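PDB 4WY8: esterase from Rhizomucor miehei CAU432, which probably hydrolyses carboxylic esters with a serine-hydrolase mechanism, as a carboxylesterase of the alpha/beta hydrolase fold. Local coordinates for residues 51-56 with 69-74; 83-88 with 137-142; 108-113 with 306-311. All blocks are in the same frame, centred on the assembly; numbering follows the deposited sequence.

Contact 1. Residues 51-56 with 69-74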
ATOM      1  N   VAL A  51      23.424   6.648 -10.500  1.00 17.72           N
ATOM      2  CA  VAL A  51      22.554   6.905 -11.634  1.00 15.39           C
ATOM      3  C   VAL A  51      23.319   7.628 -12.709  1.00 16.31           C
ATOM      4  O   VAL A  51      24.296   8.325 -12.441  1.00 17.40           O
ATOM      5  CB  VAL A  51      21.290   7.755 -11.251  1.00 14.47           C
ATOM      6  CG1 VAL A  51      20.430   7.054 -10.167  1.00 12.46           C
ATOM      7  CG2 VAL A  51      21.687   9.159 -10.804  1.00 15.34           C
ATOM      8  N   TYR A  52      22.859   7.459 -13.937  1.00 17.40           N
ATOM      9  CA  TYR A  52      23.287   8.286 -15.043  1.00 20.61           C
ATOM     10  C   TYR A  52      22.436   9.552 -15.028  1.00 19.13           C
ATOM     11  O   TYR A  52      21.217   9.461 -15.181  1.00 20.75           O
ATOM     12  CB  TYR A  52      23.144   7.525 -16.371  1.00 20.88           C
ATOM     13  CG  TYR A  52      23.564   8.338 -17.569  1.00 23.88           C
ATOM     14  CD1 TYR A  52      24.819   8.172 -18.133  1.00 29.02           C
ATOM     15  CD2 TYR A  52      22.725   9.301 -18.111  1.00 28.63           C
ATOM     16  CE1 TYR A  52      25.222   8.938 -19.224  1.00 37.53           C
ATOM     17  CE2 TYR A  52      23.120  10.075 -19.194  1.00 34.39           C
ATOM     18  CZ  TYR A  52      24.365   9.889 -19.742  1.00 33.71           C
ATOM     19  OH  TYR A  52      24.738  10.660 -20.820  1.00 45.49           O
ATOM     20  N   LEU A  53      23.063  10.725 -14.893  1.00 15.14           N
ATOM     21  CA  LEU A  53      22.307  11.973 -14.803  1.00 18.37           C
ATOM     22  C   LEU A  53      22.612  12.907 -15.969  1.00 24.99           C
ATOM     23  O   LEU A  53      23.756  13.048 -16.386  1.00 27.56           O
ATOM     24  CB  LEU A  53      22.577  12.678 -13.464  1.00 18.34           C
ATOM     25  CG  LEU A  53      21.802  13.985 -13.243  1.00 22.31           C
ATOM     26  CD1 LEU A  53      21.396  14.155 -11.786  1.00 24.27           C
ATOM     27  CD2 LEU A  53      22.652  15.162 -13.642  1.00 24.28           C
ATOM     28  N   GLU A  54      21.560  13.531 -16.489  1.00 25.95           N
ATOM     29  CA  GLU A  54      21.656  14.462 -17.606  1.00 26.14           C
ATOM     30  C   GLU A  54      20.874  15.725 -17.306  1.00 23.18           C
ATOM     31  O   GLU A  54      19.720  15.653 -16.875  1.00 23.48           O
ATOM     32  CB  GLU A  54      21.122  13.817 -18.899  1.00 24.79           C
ATOM     33  CG  GLU A  54      20.858  14.828 -20.038  1.00 38.41           C
ATOM     34  CD  GLU A  54      20.334  14.190 -21.339  1.00 50.89           C
ATOM     35  OE1 GLU A  54      20.205  14.918 -22.360  1.00 41.01           O
ATOM     36  OE2 GLU A  54      19.996  12.979 -21.325  1.00 54.98           O
ATOM     37  N   GLU A  55      21.473  16.882 -17.563  1.00 27.04           N
ATOM     38  CA  GLU A  55      20.744  18.135 -17.382  1.00 28.42           C
ATOM     39  C   GLU A  55      20.311  18.575 -18.778  1.00 30.10           C
ATOM     40  O   GLU A  55      21.120  18.642 -19.701  1.00 31.71           O
ATOM     41  CB  GLU A  55      21.589  19.212 -16.675  1.00 31.13           C
ATOM     42  CG  GLU A  55      22.019  18.871 -15.232  1.00 29.31           C
ATOM     43  CD  GLU A  55      20.923  19.125 -14.186  1.00 31.93           C
ATOM     44  OE1 GLU A  55      19.820  19.558 -14.567  1.00 35.31           O
ATOM     45  OE2 GLU A  55      21.158  18.887 -12.973  1.00 30.08           O
ATOM     46  N   LYS A  56      19.017  18.833 -18.927  1.00 29.47           N
ATOM     47  CA  LYS A  56      18.416  19.105 -20.226  1.00 26.86           C
ATOM     48  C   LYS A  56      17.566  20.357 -20.210  1.00 30.73           C
ATOM     49  O   LYS A  56      16.732  20.532 -19.332  1.00 34.74           O
ATOM     50  CB  LYS A  56      17.561  17.911 -20.676  1.00 24.74           C
ATOM     51  CG  LYS A  56      16.980  18.078 -22.071  1.00 32.77           C
ATOM     52  CD  LYS A  56      17.695  17.260 -23.119  1.00 36.78           C
ATOM     53  CE  LYS A  56      17.202  17.676 -24.509  1.00 41.72           C
ATOM     54  NZ  LYS A  56      17.895  16.938 -25.606  1.00 50.78           N
ATOM     55  N   THR A  69      15.952  17.741 -15.081  1.00 16.80           N
ATOM     56  CA  THR A  69      17.019  16.849 -14.611  1.00 14.76           C
ATOM     57  C   THR A  69      16.567  15.410 -14.854  1.00 13.52           C
ATOM     58  O   THR A  69      15.577  14.959 -14.286  1.00 17.82           O
ATOM     59  CB  THR A  69      17.338  17.092 -13.108  1.00 16.74           C
ATOM     60  OG1 THR A  69      17.606  18.481 -12.905  1.00 21.41           O
ATOM     61  CG2 THR A  69      18.540  16.320 -12.671  1.00 16.99           C
ATOM     62  N   ILE A  70      17.267  14.692 -15.721  1.00 16.46           N
ATOM     63  CA  ILE A  70      16.865  13.347 -16.085  1.00 11.49           C
ATOM     64  C   ILE A  70      17.811  12.310 -15.512  1.00 16.47           C
ATOM     65  O   ILE A  70      19.007  12.303 -15.833  1.00 16.22           O
ATOM     66  CB  ILE A  70      16.814  13.182 -17.601  1.00 16.75           C
ATOM     67  CG1 ILE A  70      16.006  14.325 -18.216  1.00 14.27           C
ATOM     68  CG2 ILE A  70      16.252  11.805 -17.968  1.00 14.37           C
ATOM     69  CD1 ILE A  70      16.060  14.365 -19.717  1.00 21.86           C
ATOM     70  N   THR A  71      17.285  11.403 -14.690  1.00 15.99           N
ATOM     71  CA  THR A  71      18.137  10.355 -14.128  1.00 13.53           C
ATOM     72  C   THR A  71      17.721   8.984 -14.669  1.00 13.90           C
ATOM     73  O   THR A  71      16.538   8.737 -14.870  1.00 12.43           O
ATOM     74  CB  THR A  71      18.090  10.363 -12.565  1.00 11.98           C
ATOM     75  OG1 THR A  71      16.734  10.403 -12.135  1.00 12.99           O
ATOM     76  CG2 THR A  71      18.804  11.594 -11.993  1.00 10.54           C
ATOM     77  N   ARG A  72      18.682   8.106 -14.951  1.00 13.54           N
ATOM     78  CA  ARG A  72      18.347   6.731 -15.339  1.00 14.19           C
ATOM     79  C   ARG A  72      19.334   5.730 -14.745  1.00 14.34           C
ATOM     80  O   ARG A  72      20.425   6.120 -14.349  1.00 12.11           O
ATOM     81  CB  ARG A  72      18.249   6.598 -16.878  1.00 18.49           C
ATOM     82  CG  ARG A  72      19.117   7.494 -17.678  1.00 18.53           C
ATOM     83  CD  ARG A  72      18.639   7.642 -19.145  1.00 19.34           C
ATOM     84  NE  ARG A  72      18.686   6.385 -19.883  1.00 17.51           N
ATOM     85  CZ  ARG A  72      17.793   6.012 -20.796  1.00 21.93           C
ATOM     86  NH1 ARG A  72      17.934   4.844 -21.418  1.00 17.62           N
ATOM     87  NH2 ARG A  72      16.759   6.801 -21.089  1.00 16.59           N
ATOM     88  N   PRO A  73      18.956   4.436 -14.686  1.00 10.48           N
ATOM     89  CA  PRO A  73      19.923   3.478 -14.140  1.00 11.37           C
ATOM     90  C   PRO A  73      21.155   3.415 -15.039  1.00 16.88           C
ATOM     91  O   PRO A  73      21.042   3.736 -16.230  1.00 16.21           O
ATOM     92  CB  PRO A  73      19.166   2.138 -14.154  1.00 13.34           C
ATOM     93  CG  PRO A  73      17.713   2.481 -14.363  1.00 12.36           C
ATOM     94  CD  PRO A  73      17.715   3.775 -15.130  1.00 13.02           C
ATOM     95  N   LEU A  74      22.309   3.080 -14.469  1.00 17.43           N
ATOM     96  CA  LEU A  74      23.519   2.834 -15.251  1.00 21.12           C
ATOM     97  C   LEU A  74      23.294   1.631 -16.150  1.00 25.92           C
ATOM     98  O   LEU A  74      22.444   0.784 -15.855  1.00 27.37           O
ATOM     99  CB  LEU A  74      24.720   2.597 -14.330  1.00 20.80           C
ATOM    100  CG  LEU A  74      25.154   3.766 -13.444  1.00 19.32           C
ATOM    101  CD1 LEU A  74      26.305   3.348 -12.566  1.00 25.11           C
ATOM    102  CD2 LEU A  74      25.573   4.932 -14.315  1.00 18.17           C
TER

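Contact 2. Residues 83-88 with 137-142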
ATOM      1  N   PRO A  83       9.038   6.715 -18.945  1.00 15.83           N
ATOM      2  CA  PRO A  83       9.370   8.001 -18.346  1.00 12.70           C
ATOM      3  C   PRO A  83       8.449   8.323 -17.180  1.00 14.38           C
ATOM      4  O   PRO A  83       7.237   8.105 -17.247  1.00 14.01           O
ATOM      5  CB  PRO A  83       9.180   8.983 -19.506  1.00 11.80           C
ATOM      6  CG  PRO A  83       8.064   8.371 -20.317  1.00 17.26           C
ATOM      7  CD  PRO A  83       8.120   6.856 -20.092  1.00 15.68           C
ATOM      8  N   ILE A  84       9.050   8.767 -16.088  1.00 11.83           N
ATOM      9  CA  ILE A  84       8.315   9.266 -14.951  1.00  9.74           C
ATOM     10  C   ILE A  84       8.617  10.740 -14.821  1.00 13.23           C
ATOM     11  O   ILE A  84       9.736  11.115 -14.483  1.00 12.00           O
ATOM     12  CB  ILE A  84       8.729   8.547 -13.657  1.00  8.83           C
ATOM     13  CG1 ILE A  84       8.477   7.047 -13.769  1.00  8.75           C
ATOM     14  CG2 ILE A  84       8.007   9.127 -12.427  1.00  8.87           C
ATOM     15  CD1 ILE A  84       8.993   6.268 -12.557  1.00  6.67           C
ATOM     16  N   VAL A  85       7.624  11.580 -15.070  1.00 13.28           N
ATOM     17  CA  VAL A  85       7.803  13.000 -14.901  1.00 13.02           C
ATOM     18  C   VAL A  85       7.440  13.360 -13.467  1.00 13.94           C
ATOM     19  O   VAL A  85       6.308  13.161 -13.022  1.00 12.61           O
ATOM     20  CB  VAL A  85       6.945  13.804 -15.888  1.00 14.66           C
ATOM     21  CG1 VAL A  85       7.318  15.261 -15.801  1.00 13.71           C
ATOM     22  CG2 VAL A  85       7.175  13.295 -17.313  1.00 12.80           C
ATOM     23  N   PHE A  86       8.415  13.907 -12.754  1.00 12.11           N
ATOM     24  CA  PHE A  86       8.319  14.054 -11.308  1.00 12.28           C
ATOM     25  C   PHE A  86       8.252  15.516 -10.917  1.00  9.33           C
ATOM     26  O   PHE A  86       9.072  16.315 -11.363  1.00 11.43           O
ATOM     27  CB  PHE A  86       9.521  13.364 -10.630  1.00 10.88           C
ATOM     28  CG  PHE A  86       9.386  13.234  -9.148  1.00 10.51           C
ATOM     29  CD1 PHE A  86       9.782  14.278  -8.308  1.00 10.99           C
ATOM     30  CD2 PHE A  86       8.888  12.075  -8.582  1.00 10.78           C
ATOM     31  CE1 PHE A  86       9.661  14.174  -6.932  1.00 10.44           C
ATOM     32  CE2 PHE A  86       8.758  11.967  -7.187  1.00 13.99           C
ATOM     33  CZ  PHE A  86       9.157  13.024  -6.368  1.00 10.52           C
ATOM     34  N   PHE A  87       7.285  15.851 -10.068  1.00  9.55           N
ATOM     35  CA  PHE A  87       7.126  17.202  -9.518  1.00 10.29           C
ATOM     36  C   PHE A  87       7.318  17.193  -7.996  1.00 12.52           C
ATOM     37  O   PHE A  87       6.584  16.509  -7.232  1.00 13.24           O
ATOM     38  CB  PHE A  87       5.758  17.787  -9.882  1.00 13.07           C
ATOM     39  CG  PHE A  87       5.374  17.563 -11.322  1.00 17.01           C
ATOM     40  CD1 PHE A  87       6.202  17.991 -12.353  1.00 19.54           C
ATOM     41  CD2 PHE A  87       4.196  16.908 -11.646  1.00 15.47           C
ATOM     42  CE1 PHE A  87       5.860  17.757 -13.697  1.00 16.72           C
ATOM     43  CE2 PHE A  87       3.842  16.692 -12.975  1.00 21.07           C
ATOM     44  CZ  PHE A  87       4.680  17.115 -14.002  1.00 13.15           C
ATOM     45  N   HIS A  88       8.339  17.935  -7.558  1.00 11.39           N
ATOM     46  CA  HIS A  88       8.757  17.874  -6.171  1.00 11.62           C
ATOM     47  C   HIS A  88       7.903  18.737  -5.275  1.00 10.88           C
ATOM     48  O   HIS A  88       7.280  19.708  -5.724  1.00 11.08           O
ATOM     49  CB  HIS A  88      10.241  18.271  -6.027  1.00 10.25           C
ATOM     50  CG  HIS A  88      10.529  19.716  -6.309  1.00  9.36           C
ATOM     51  ND1 HIS A  88      10.299  20.714  -5.387  1.00  9.91           N
ATOM     52  CD2 HIS A  88      11.098  20.323  -7.380  1.00 13.11           C
ATOM     53  CE1 HIS A  88      10.675  21.877  -5.892  1.00 12.93           C
ATOM     54  NE2 HIS A  88      11.165  21.667  -7.104  1.00 11.51           N
ATOM     55  N   ASP A 137       3.913  21.931 -19.810  1.00 19.29           N
ATOM     56  CA  ASP A 137       4.800  22.033 -20.966  1.00 18.89           C
ATOM     57  C   ASP A 137       5.865  20.928 -20.995  1.00 20.97           C
ATOM     58  O   ASP A 137       6.239  20.430 -22.067  1.00 23.27           O
ATOM     59  CB  ASP A 137       5.497  23.388 -20.987  1.00 19.71           C
ATOM     60  CG  ASP A 137       4.632  24.491 -21.578  1.00 28.62           C
ATOM     61  OD1 ASP A 137       3.575  24.181 -22.178  1.00 28.57           O
ATOM     62  OD2 ASP A 137       5.030  25.674 -21.451  1.00 32.86           O
ATOM     63  N   ALA A 138       6.381  20.572 -19.825  1.00 15.83           N
ATOM     64  CA  ALA A 138       7.362  19.487 -19.731  1.00 19.19           C
ATOM     65  C   ALA A 138       6.774  18.122 -20.113  1.00 15.71           C
ATOM     66  O   ALA A 138       7.386  17.362 -20.864  1.00 18.81           O
ATOM     67  CB  ALA A 138       7.937  19.430 -18.340  1.00 18.55           C
ATOM     68  N   VAL A 139       5.592  17.806 -19.591  1.00 20.57           N
ATOM     69  CA  VAL A 139       4.918  16.561 -19.974  1.00 17.21           C
ATOM     70  C   VAL A 139       4.636  16.521 -21.481  1.00 19.76           C
ATOM     71  O   VAL A 139       4.894  15.514 -22.150  1.00 16.10           O
ATOM     72  CB  VAL A 139       3.591  16.373 -19.210  1.00 17.54           C
ATOM     73  CG1 VAL A 139       2.825  15.150 -19.733  1.00 15.09           C
ATOM     74  CG2 VAL A 139       3.844  16.255 -17.703  1.00 13.40           C
ATOM     75  N   VAL A 140       4.117  17.627 -22.014  1.00 20.41           N
ATOM     76  CA  VAL A 140       3.827  17.733 -23.447  1.00 17.26           C
ATOM     77  C   VAL A 140       5.086  17.523 -24.269  1.00 21.10           C
ATOM     78  O   VAL A 140       5.055  16.855 -25.303  1.00 23.41           O
ATOM     79  CB  VAL A 140       3.201  19.110 -23.800  1.00 23.47           C
ATOM     80  CG1 VAL A 140       3.160  19.327 -25.316  1.00 25.87           C
ATOM     81  CG2 VAL A 140       1.823  19.233 -23.194  1.00 13.35           C
ATOM     82  N   TRP A 141       6.195  18.081 -23.797  1.00 19.59           N
ATOM     83  CA  TRP A 141       7.481  17.905 -24.464  1.00 18.83           C
ATOM     84  C   TRP A 141       7.913  16.430 -24.454  1.00 21.51           C
ATOM     85  O   TRP A 141       8.294  15.892 -25.490  1.00 21.82           O
ATOM     86  CB  TRP A 141       8.540  18.784 -23.813  1.00 16.22           C
ATOM     87  CG  TRP A 141       9.834  18.849 -24.592  1.00 22.01           C
ATOM     88  CD1 TRP A 141      10.183  19.793 -25.510  1.00 22.16           C
ATOM     89  CD2 TRP A 141      10.945  17.937 -24.513  1.00 24.18           C
ATOM     90  NE1 TRP A 141      11.426  19.520 -26.018  1.00 22.54           N
ATOM     91  CE2 TRP A 141      11.919  18.390 -25.424  1.00 23.91           C
ATOM     92  CE3 TRP A 141      11.204  16.776 -23.771  1.00 22.50           C
ATOM     93  CZ2 TRP A 141      13.144  17.732 -25.605  1.00 23.97           C
ATOM     94  CZ3 TRP A 141      12.416  16.122 -23.954  1.00 22.42           C
ATOM     95  CH2 TRP A 141      13.369  16.600 -24.867  1.00 26.98           C
ATOM     96  N   VAL A 142       7.844  15.781 -23.293  1.00 20.17           N
ATOM     97  CA  VAL A 142       8.244  14.376 -23.182  1.00 19.87           C
ATOM     98  C   VAL A 142       7.365  13.439 -24.023  1.00 21.40           C
ATOM     99  O   VAL A 142       7.874  12.485 -24.628  1.00 22.42           O
ATOM    100  CB  VAL A 142       8.242  13.882 -21.691  1.00 21.21           C
ATOM    101  CG1 VAL A 142       8.539  12.376 -21.605  1.00 14.66           C
ATOM    102  CG2 VAL A 142       9.255  14.658 -20.854  1.00 14.70           C
TER

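Contact 3. Residues 108-113 with 306-311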
ATOM      1  N   THR A 108      14.369   5.892  -9.476  1.00 12.05           N
ATOM      2  CA  THR A 108      15.061   5.622 -10.721  1.00  7.97           C
ATOM      3  C   THR A 108      15.554   4.195 -10.780  1.00  9.82           C
ATOM      4  O   THR A 108      15.243   3.479 -11.749  1.00  9.00           O
ATOM      5  CB  THR A 108      16.261   6.559 -10.915  1.00 11.53           C
ATOM      6  OG1 THR A 108      15.808   7.924 -10.994  1.00  9.21           O
ATOM      7  CG2 THR A 108      17.033   6.163 -12.175  1.00  8.03           C
ATOM      8  N   VAL A 109      16.305   3.746  -9.769  1.00  8.82           N
ATOM      9  CA  VAL A 109      16.866   2.393  -9.926  1.00 10.42           C
ATOM     10  C   VAL A 109      15.885   1.286  -9.567  1.00 11.55           C
ATOM     11  O   VAL A 109      15.981   0.165 -10.096  1.00 12.96           O
ATOM     12  CB  VAL A 109      18.147   2.185  -9.087  1.00 14.58           C
ATOM     13  CG1 VAL A 109      19.202   3.237  -9.477  1.00  9.61           C
ATOM     14  CG2 VAL A 109      17.829   2.293  -7.602  1.00 11.27           C
ATOM     15  N   ARG A 110      14.916   1.571  -8.705  1.00 12.06           N
ATOM     16  CA  ARG A 110      13.954   0.527  -8.359  1.00 14.66           C
ATOM     17  C   ARG A 110      12.960   0.313  -9.500  1.00 11.48           C
ATOM     18  O   ARG A 110      12.595  -0.803  -9.790  1.00 14.58           O
ATOM     19  CB  ARG A 110      13.218   0.859  -7.067  1.00 14.29           C
ATOM     20  CG  ARG A 110      14.113   0.810  -5.829  1.00 13.20           C
ATOM     21  CD  ARG A 110      13.295   1.061  -4.572  1.00 11.70           C
ATOM     22  NE  ARG A 110      14.114   1.500  -3.442  1.00 13.34           N
ATOM     23  CZ  ARG A 110      13.765   1.364  -2.164  1.00 16.89           C
ATOM     24  NH1 ARG A 110      12.608   0.780  -1.846  1.00 13.79           N
ATOM     25  NH2 ARG A 110      14.563   1.827  -1.204  1.00 12.64           N
ATOM     26  N   ALA A 111      12.533   1.385 -10.151  1.00 13.62           N
ATOM     27  CA  ALA A 111      11.562   1.261 -11.233  1.00 14.17           C
ATOM     28  C   ALA A 111      12.254   0.971 -12.559  1.00 13.77           C
ATOM     29  O   ALA A 111      11.605   0.564 -13.519  1.00 12.13           O
ATOM     30  CB  ALA A 111      10.716   2.536 -11.347  1.00  8.46           C
ATOM     31  N   ARG A 112      13.572   1.162 -12.595  1.00 13.75           N
ATOM     32  CA  ARG A 112      14.339   1.080 -13.843  1.00 15.10           C
ATOM     33  C   ARG A 112      13.694   1.980 -14.884  1.00 13.60           C
ATOM     34  O   ARG A 112      13.303   1.535 -15.960  1.00 16.10           O
ATOM     35  CB  ARG A 112      14.446  -0.373 -14.344  1.00 13.78           C
ATOM     36  CG  ARG A 112      15.362  -1.221 -13.472  1.00 22.47           C
ATOM     37  CD  ARG A 112      15.711  -2.580 -14.093  1.00 29.46           C
ATOM     38  NE  ARG A 112      16.444  -2.434 -15.347  1.00 32.08           N
ATOM     39  CZ  ARG A 112      17.754  -2.216 -15.414  1.00 29.95           C
ATOM     40  NH1 ARG A 112      18.469  -2.117 -14.299  1.00 27.22           N
ATOM     41  NH2 ARG A 112      18.343  -2.089 -16.589  1.00 29.49           N
ATOM     42  N   ALA A 113      13.561   3.249 -14.527  1.00 14.02           N
ATOM     43  CA  ALA A 113      12.850   4.213 -15.344  1.00 10.03           C
ATOM     44  C   ALA A 113      13.727   5.417 -15.546  1.00 14.68           C
ATOM     45  O   ALA A 113      14.735   5.571 -14.843  1.00 14.06           O
ATOM     46  CB  ALA A 113      11.547   4.615 -14.674  1.00 10.22           C
ATOM     47  N   ILE A 306       7.155   2.253   0.866  1.00 10.69           N
ATOM     48  CA  ILE A 306       6.235   3.000   0.027  1.00  9.52           C
ATOM     49  C   ILE A 306       6.755   3.065  -1.383  1.00 10.12           C
ATOM     50  O   ILE A 306       5.988   2.855  -2.319  1.00 12.30           O
ATOM     51  CB  ILE A 306       5.989   4.418   0.576  1.00 14.43           C
ATOM     52  CG1 ILE A 306       5.095   4.365   1.814  1.00  9.69           C
ATOM     53  CG2 ILE A 306       5.330   5.337  -0.463  1.00 10.37           C
ATOM     54  CD1 ILE A 306       5.059   5.739   2.566  1.00  9.01           C
ATOM     55  N   LEU A 307       8.050   3.311  -1.554  1.00  9.55           N
ATOM     56  CA  LEU A 307       8.624   3.283  -2.909  1.00 11.32           C
ATOM     57  C   LEU A 307       8.506   1.905  -3.578  1.00  9.70           C
ATOM     58  O   LEU A 307       8.247   1.823  -4.782  1.00 10.40           O
ATOM     59  CB  LEU A 307      10.086   3.727  -2.892  1.00 10.56           C
ATOM     60  CG  LEU A 307      10.296   5.225  -2.688  1.00 13.01           C
ATOM     61  CD1 LEU A 307      11.747   5.521  -2.961  1.00 18.87           C
ATOM     62  CD2 LEU A 307       9.420   6.037  -3.625  1.00 14.62           C
ATOM     63  N   ASP A 308       8.700   0.823  -2.823  1.00  7.37           N
ATOM     64  CA  ASP A 308       8.509  -0.509  -3.407  1.00 10.19           C
ATOM     65  C   ASP A 308       7.049  -0.715  -3.889  1.00 11.16           C
ATOM     66  O   ASP A 308       6.784  -1.310  -4.948  1.00  8.10           O
ATOM     67  CB  ASP A 308       8.900  -1.594  -2.395  1.00 12.75           C
ATOM     68  CG  ASP A 308      10.418  -1.672  -2.167  1.00 18.77           C
ATOM     69  OD1 ASP A 308      11.195  -1.183  -3.036  1.00 15.69           O
ATOM     70  OD2 ASP A 308      10.824  -2.220  -1.106  1.00 20.50           O
ATOM     71  N   HIS A 309       6.115  -0.200  -3.099  1.00 10.87           N
ATOM     72  CA  HIS A 309       4.705  -0.202  -3.461  1.00  9.58           C
ATOM     73  C   HIS A 309       4.417   0.573  -4.748  1.00 10.55           C
ATOM     74  O   HIS A 309       3.781   0.054  -5.685  1.00 11.24           O
ATOM     75  CB  HIS A 309       3.909   0.373  -2.310  1.00  8.32           C
ATOM     76  CG  HIS A 309       2.439   0.328  -2.519  1.00 13.85           C
ATOM     77  ND1 HIS A 309       1.548   0.812  -1.591  1.00 18.13           N
ATOM     78  CD2 HIS A 309       1.700  -0.166  -3.543  1.00 13.09           C
ATOM     79  CE1 HIS A 309       0.313   0.614  -2.032  1.00 20.17           C
ATOM     80  NE2 HIS A 309       0.381   0.030  -3.212  1.00 18.62           N
ATOM     81  N   ILE A 310       4.882   1.818  -4.791  1.00  8.36           N
ATOM     82  CA  ILE A 310       4.743   2.650  -5.979  1.00  7.95           C
ATOM     83  C   ILE A 310       5.303   1.950  -7.211  1.00 10.08           C
ATOM     84  O   ILE A 310       4.698   1.975  -8.278  1.00  7.52           O
ATOM     85  CB  ILE A 310       5.466   4.007  -5.794  1.00  8.33           C
ATOM     86  CG1 ILE A 310       4.706   4.877  -4.779  1.00  6.89           C
ATOM     87  CG2 ILE A 310       5.587   4.770  -7.111  1.00  5.58           C
ATOM     88  CD1 ILE A 310       5.483   6.097  -4.357  1.00  8.24           C
ATOM     89  N   VAL A 311       6.458   1.316  -7.056  1.00  8.09           N
ATOM     90  CA  VAL A 311       7.065   0.622  -8.171  1.00  5.98           C
ATOM     91  C   VAL A 311       6.217  -0.563  -8.621  1.00 10.91           C
ATOM     92  O   VAL A 311       6.036  -0.763  -9.826  1.00 10.65           O
ATOM     93  CB  VAL A 311       8.481   0.152  -7.810  1.00  9.22           C
ATOM     94  CG1 VAL A 311       9.038  -0.794  -8.903  1.00  8.67           C
ATOM     95  CG2 VAL A 311       9.371   1.363  -7.623  1.00  6.99           C
TER

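Contact 1. Residues 51-56 with 69-74
Tyr52 with Arg72 and Glu54 with Ile70 are the hydrogen-bonded pairs of an antiparallel beta hairpin, strands 51-59 and 65-73, at one margin of the central sheet, where 51-59 is the outermost strand of the chain. The strand axes run 157° apart in direction. Each pair is closed by two backbone bonds, among them Tyr52 N to Arg72 O at 2.8 Å and a nearly straight Ile70 N to Glu54 O (174° at the hydrogen).

Between them lies the non-hydrogen-bonded pair Leu53–Thr71. Leu53 CD1 touches two threonine methyls, Thr71 CG2 at 3.6 Å and Thr69 CG2 at 3.7 Å. Thr71 OG1 sits between the backbone N and the carbonyl carbon (chi1 49°) and probably bonds Thr108 OG1 of helix 101-111; methyl CG2 is anti to that carbon. The other sheet face carries Tyr52 and Arg72 side by side: Tyr52 CD2 meets Arg72 CG obliquely at 4.1 Å. The Arg72 guanidinium is held elsewhere, by the carbonyls of Thr76, Gln79 and Asn152.

Thr69 OG1 gives its proton to Glu55 OE1 at 3.0 Å, on the syn side but well out of the carboxylate plane, and also bonds Asn119 ND2. Since Glu55 OE2 pairs with Lys97, both carboxylate oxygens are engaged, which would favour the charged form; the hairpin thus combines a backbone-bonded register with a hydroxyl-carboxylate bond, backed by Lys97, at the Glu55 end.

Contact 2. Residues 83-88 with 137-142
Val142 N bonds Ala138 O at 2.9 Å, an ordinary helical bond that fixes the turn from which Val142 faces strand 83-87. Across the contact the evidence is purely apolar. The helix segment 137-142 runs almost antiparallel to the strand, 171° between directions, with axes 9.7 Å apart, a spacing bridged by side chains from both elements.

Three strand residues do the touching. Pro83 presents its ring carbon CB to Val142 CG1 at 4.0 Å. Val85, pointing at the helix, divides its two methyls: CG1 meets Val139 CG2 at 4.1 Å, and CG2 is directed at Val142 CG2 at 4.3 Å. Phe87 leaves the strand to one side, yet its ring swings back, so that CZ reaches Val139 CG2 at 3.9 Å. That methyl lies in the plane of the ring, at its edge, and the two side chains cross at about a right angle. Val139 CG2, anti to the carbonyl carbon, is met by both Val85 CG1 and Phe87 CZ.

The strand is bonded through its backbone to 114-118 and 159-163, flanking it in the parallel part of the sheet. Helix 130-143, on the chain path between those two flanking strands, lies over 83-87, nearly antiparallel to it, and also touches Ile116, Val118 and Val160, as in the beta-alpha-beta crossovers of this fold. Helix 165-179 packs beside it, with Val173 on Val139 and Leu169 on Phe87, next to the probable nucleophile elbow.

Contact 3. Residues 108-113 with 306-311
The guanidinium of Arg110 has Leu307 CB over one face, 4.0 Å from NH1, and Asp308 OD1 at its edge, somewhat tilted from its plane. NH1 donates to Asp308 OD1 at 2.7 Å in a salt bridge whose bond is bent, 137° at the hydrogen. Seen from the acid, NH1 comes from above the carboxylate, 56° out of its plane, and the two flat groups are turned 39° against each other. Arg110 gets there by an extended chain: CG is anti to the carbonyl carbon, and the chain then runs straight from CG to NE, laying CD 3.4 Å from Asp308 OD1.

Other branches of the cation are taken as well, NE by Glu106 and NH2 by Ser304, which together restrain rotation of the group. Asp308 OD2 pairs with Lys316 of the second subunit, so the carboxylate lies between two cations and is probably kept ionised.

Beside this polar end is an apolar one, where Val311 CG2 touches Arg110 CB at 3.9 Å and Ala111 CB at 4.1 Å. Apart from these contacts, the methyl Val311 CG1 is set against the backbone carbonyl, 3.7 Å from Arg110 O. The small side chain of Ala111 goes with a close backbone approach, its CA 5.5 Å from Val311 CA. Arg112, with positive phi, then turns the chain out of the helix toward strand 114-118.

Packing of the helix between the third and fourth strands against the long C-terminal helix, here 101-111 against 301-322, is characteristic of the alpha/beta hydrolase fold, in which both cover the same side of the sheet.

Contact 2 is wholly buried and apolar, whereas contact 1 lies at the sheet margin with several exposed residues, and contact 3 joins buried aliphatic packing to a salt bridge at the subunit interface. Contacts 1 and 2 involve the same sheet, by backbone pairing in one and by helix packing in the other; Lys56 CE meets Trp141 CH2 at 4.0 Å between them. Contact 3 lies on the opposite sheet face from helix 137-142: Ile84, pointing away from that helix, touches Ala111 and Ala113. Thr108 also joins contact 3 to the hairpin by packing, its CG2 lying 3.5 Å from Arg72 CA.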